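Local structure of PA14 domain-containing protein (Clostridium clariflavum, 6QDI) at residues Y57-T62 with S125-R130. The protein is probably a membrane-bound anti-sigma factor of the RsgI type whose tandem calcium-binding PA14 domains, the part described here, probably sense plant-biomass sugars outside the cell. Numbering follows the deposited sequence.
Sequences YSEEYT and SASTVR
Glu59 reaches across to the turn at Ser125-Thr128 and grips it with both carboxylate oxygens. Its chain is extended beyond CG (chi2 -180°), which carries the carboxylate to the two serines. Glu59 OE2 uses its syn lone pair to take the hydroxyl of Ser127, with Ser127 OG 2.6 Å from Glu59 OE2. Glu59 OE1 accepts twice: from Ser127 N at 2.9 Å, on the syn side and somewhat out of the carboxylate plane, and from Ser125 OG at 2.7 Å, nearly in line with the C-O bond. Three donors thus fix the carboxylate's rotation and would be expected to favour its charged form. Two tyrosines of 57-62 receive the same serines on their faces. Ser127 CB stands 3.5 Å above the centre of the Tyr57 ring, while Thr128 OG1 meets that ring's edge, 3.3 Å from Tyr57 CD2. Ser125 CB lies 3.8 Å over the centre of the Tyr61 ring; Tyr61 OH in turn accepts from Tyr57 N. A water joins Glu60 O to Ala126 N. Reciprocal backbone bonds between Ser125 and Thr128 close a tight type I turn with Ala126 and Ser127 at its corners, following strand 117-125. The contact lies at the surface of the first PA14 domain, away from its calcium sites, where strand 59-68 runs between antiparallel strands 93-98 and 117-125 and Tyr61 also meets Trp123.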
ATOM      1  N   TYR A  57      31.777  -2.457 -15.347  1.00 15.18           N
ATOM      2  CA  TYR A  57      32.487  -3.511 -16.078  1.00 15.83           C
ATOM      3  C   TYR A  57      31.570  -4.364 -16.930  1.00 15.39           C
ATOM      4  O   TYR A  57      30.366  -4.481 -16.629  1.00 15.92           O
ATOM      5  CB  TYR A  57      33.245  -4.412 -15.093  1.00 16.31           C
ATOM      6  CG  TYR A  57      34.098  -3.621 -14.094  1.00 17.25           C
ATOM      7  CD1 TYR A  57      35.302  -3.065 -14.468  1.00 20.21           C
ATOM      8  CD2 TYR A  57      33.668  -3.432 -12.770  1.00 19.32           C
ATOM      9  CE1 TYR A  57      36.072  -2.330 -13.564  1.00 21.14           C
ATOM     10  CE2 TYR A  57      34.419  -2.703 -11.859  1.00 19.78           C
ATOM     11  CZ  TYR A  57      35.612  -2.157 -12.249  1.00 22.29           C
ATOM     12  OH  TYR A  57      36.372  -1.447 -11.347  1.00 28.62           O
ATOM     13  N   SER A  58      32.134  -4.947 -17.999  1.00 15.71           N
ATOM     14  CA  SER A  58      31.476  -5.965 -18.838  1.00 14.92           C
ATOM     15  C   SER A  58      31.702  -7.362 -18.264  1.00 15.32           C
ATOM     16  O   SER A  58      32.633  -8.073 -18.611  1.00 17.05           O
ATOM     17  CB  SER A  58      31.908  -5.859 -20.308  1.00 15.59           C
ATOM     18  OG  SER A  58      31.530  -4.596 -20.817  1.00 17.69           O
ATOM     19  N   GLU A  59      30.866  -7.692 -17.270  1.00 14.70           N
ATOM     20  CA  GLU A  59      31.067  -8.855 -16.418  1.00 14.16           C
ATOM     21  C   GLU A  59      29.723  -9.395 -15.951  1.00 13.90           C
ATOM     22  O   GLU A  59      28.688  -8.701 -16.028  1.00 15.12           O
ATOM     23  CB  GLU A  59      31.936  -8.464 -15.187  1.00 13.74           C
ATOM     24  CG  GLU A  59      33.370  -8.142 -15.553  1.00 15.28           C
ATOM     25  CD  GLU A  59      34.269  -7.756 -14.389  1.00 15.12           C
ATOM     26  OE1 GLU A  59      33.769  -7.548 -13.264  1.00 16.62           O
ATOM     27  OE2 GLU A  59      35.496  -7.616 -14.635  1.00 17.65           O
ATOM     28  N   GLU A  60      29.739 -10.652 -15.510  1.00 13.63           N
ATOM     29  CA  GLU A  60      28.600 -11.231 -14.775  1.00 13.63           C
ATOM     30  C   GLU A  60      28.555 -10.603 -13.387  1.00 13.64           C
ATOM     31  O   GLU A  60      29.463 -10.805 -12.566  1.00 14.00           O
ATOM     32  CB  GLU A  60      28.682 -12.748 -14.670  1.00 13.96           C
ATOM     33  CG  GLU A  60      27.393 -13.324 -14.132  1.00 15.38           C
ATOM     34  CD  GLU A  60      27.368 -14.826 -14.072  1.00 16.27           C
ATOM     35  OE1 GLU A  60      28.351 -15.413 -13.567  1.00 21.54           O
ATOM     36  OE2 GLU A  60      26.331 -15.422 -14.457  1.00 21.44           O
ATOM     37  N   TYR A  61      27.444  -9.911 -13.114  1.00 12.77           N
ATOM     38  CA  TYR A  61      27.193  -9.318 -11.792  1.00 11.77           C
ATOM     39  C   TYR A  61      26.336 -10.231 -10.961  1.00 11.28           C
ATOM     40  O   TYR A  61      25.436 -10.912 -11.475  1.00 12.44           O
ATOM     41  CB  TYR A  61      26.508  -7.959 -11.941  1.00 12.17           C
ATOM     42  CG  TYR A  61      27.491  -6.849 -12.202  1.00 12.33           C
ATOM     43  CD1 TYR A  61      28.037  -6.658 -13.475  1.00 13.51           C
ATOM     44  CD2 TYR A  61      27.927  -6.023 -11.183  1.00 12.17           C
ATOM     45  CE1 TYR A  61      28.964  -5.667 -13.712  1.00 13.90           C
ATOM     46  CE2 TYR A  61      28.862  -5.019 -11.427  1.00 12.76           C
ATOM     47  CZ  TYR A  61      29.374  -4.835 -12.696  1.00 13.34           C
ATOM     48  OH  TYR A  61      30.288  -3.841 -12.986  1.00 14.54           O
ATOM     49  N   THR A  62      26.654 -10.278  -9.667  1.00 10.88           N
ATOM     50  CA  THR A  62      25.772 -10.858  -8.662  1.00 10.17           C
ATOM     51  C   THR A  62      25.149  -9.745  -7.857  1.00 10.15           C
ATOM     52  O   THR A  62      25.863  -8.817  -7.453  1.00 11.24           O
ATOM     53  CB  THR A  62      26.536 -11.794  -7.715  1.00 11.14           C
ATOM     54  OG1 THR A  62      27.156 -12.821  -8.493  1.00 13.14           O
ATOM     55  CG2 THR A  62      25.604 -12.449  -6.710  1.00 11.63           C
ATOM     56  N   SER A 125      31.151  -8.355  -8.762  1.00 12.68           N
ATOM     57  CA  SER A 125      31.552  -8.982 -10.021  1.00 12.90           C
ATOM     58  C   SER A 125      33.033  -9.301  -9.907  1.00 13.48           C
ATOM     59  O   SER A 125      33.659  -8.993  -8.884  1.00 15.36           O
ATOM     60  CB  SER A 125      31.260  -8.044 -11.179  1.00 13.97           C
ATOM     61  OG  SER A 125      32.136  -6.924 -11.252  1.00 14.26           O
ATOM     62  N   ALA A 126      33.633  -9.841 -10.953  1.00 14.06           N
ATOM     63  CA  ALA A 126      35.080 -10.125 -10.900  1.00 15.12           C
ATOM     64  C   ALA A 126      35.882  -8.917 -10.502  1.00 13.82           C
ATOM     65  O   ALA A 126      36.825  -9.039  -9.673  1.00 17.30           O
ATOM     66  CB  ALA A 126      35.544 -10.664 -12.221  1.00 14.81           C
ATOM     67  N   SER A 127      35.521  -7.746 -11.009  1.00 14.29           N
ATOM     68  CA  SER A 127      36.243  -6.508 -10.721  1.00 15.84           C
ATOM     69  C   SER A 127      35.572  -5.586  -9.705  1.00 15.04           C
ATOM     70  O   SER A 127      36.095  -4.516  -9.391  1.00 17.91           O
ATOM     71  CB  SER A 127      36.456  -5.737 -12.025  1.00 15.93           C
ATOM     72  OG  SER A 127      37.147  -6.542 -12.977  1.00 17.15           O
ATOM     73  N   THR A 128      34.378  -5.965  -9.228  1.00 15.03           N
ATOM     74  CA  THR A 128      33.622  -5.171  -8.250  1.00 14.75           C
ATOM     75  C   THR A 128      33.612  -5.898  -6.922  1.00 14.39           C
ATOM     76  O   THR A 128      32.922  -6.932  -6.773  1.00 14.93           O
ATOM     77  CB  THR A 128      32.169  -4.962  -8.695  1.00 14.47           C
ATOM     78  OG1 THR A 128      32.156  -4.436 -10.022  1.00 16.18           O
ATOM     79  CG2 THR A 128      31.421  -4.009  -7.754  1.00 15.79           C
ATOM     80  N   VAL A 129      34.367  -5.390  -5.942  1.00 14.22           N
ATOM     81  CA  VAL A 129      34.318  -5.956  -4.611  1.00 14.57           C
ATOM     82  C   VAL A 129      32.891  -5.780  -4.063  1.00 12.94           C
ATOM     83  O   VAL A 129      32.268  -4.730  -4.236  1.00 13.44           O
ATOM     84  CB  VAL A 129      35.363  -5.273  -3.705  1.00 17.59           C
ATOM     85  CG1 VAL A 129      35.229  -5.742  -2.265  1.00 19.74           C
ATOM     86  CG2 VAL A 129      36.780  -5.536  -4.235  1.00 20.86           C
ATOM     87  N   ARG A 130      32.415  -6.805  -3.392  1.00 13.17           N
ATOM     88  CA  ARG A 130      31.046  -6.776  -2.882  1.00 11.90           C
ATOM     89  C   ARG A 130      30.821  -5.532  -2.057  1.00 12.16           C
ATOM     90  O   ARG A 130      31.582  -5.195  -1.152  1.00 13.53           O
ATOM     91  CB  ARG A 130      30.764  -7.964  -2.056  1.00 11.75           C
ATOM     92  CG  ARG A 130      29.374  -7.959  -1.438  1.00 12.61           C
ATOM     93  CD  ARG A 130      29.047  -9.257  -0.775  1.00 13.34           C
ATOM     94  NE  ARG A 130      27.759  -9.171  -0.082  1.00 14.12           N
ATOM     95  CZ  ARG A 130      27.066 -10.204   0.362  1.00 13.98           C
ATOM     96  NH1 ARG A 130      27.509 -11.445   0.237  1.00 15.43           N
ATOM     97  NH2 ARG A 130      25.917 -10.005   0.964  1.00 15.84           N
TER
HETATM   98  O   HOH W   1      38.616  -3.587  -9.743  1.00 32.94           O
HETATM   99  O   HOH W   2      32.097 -11.385 -12.864  1.00 15.84           O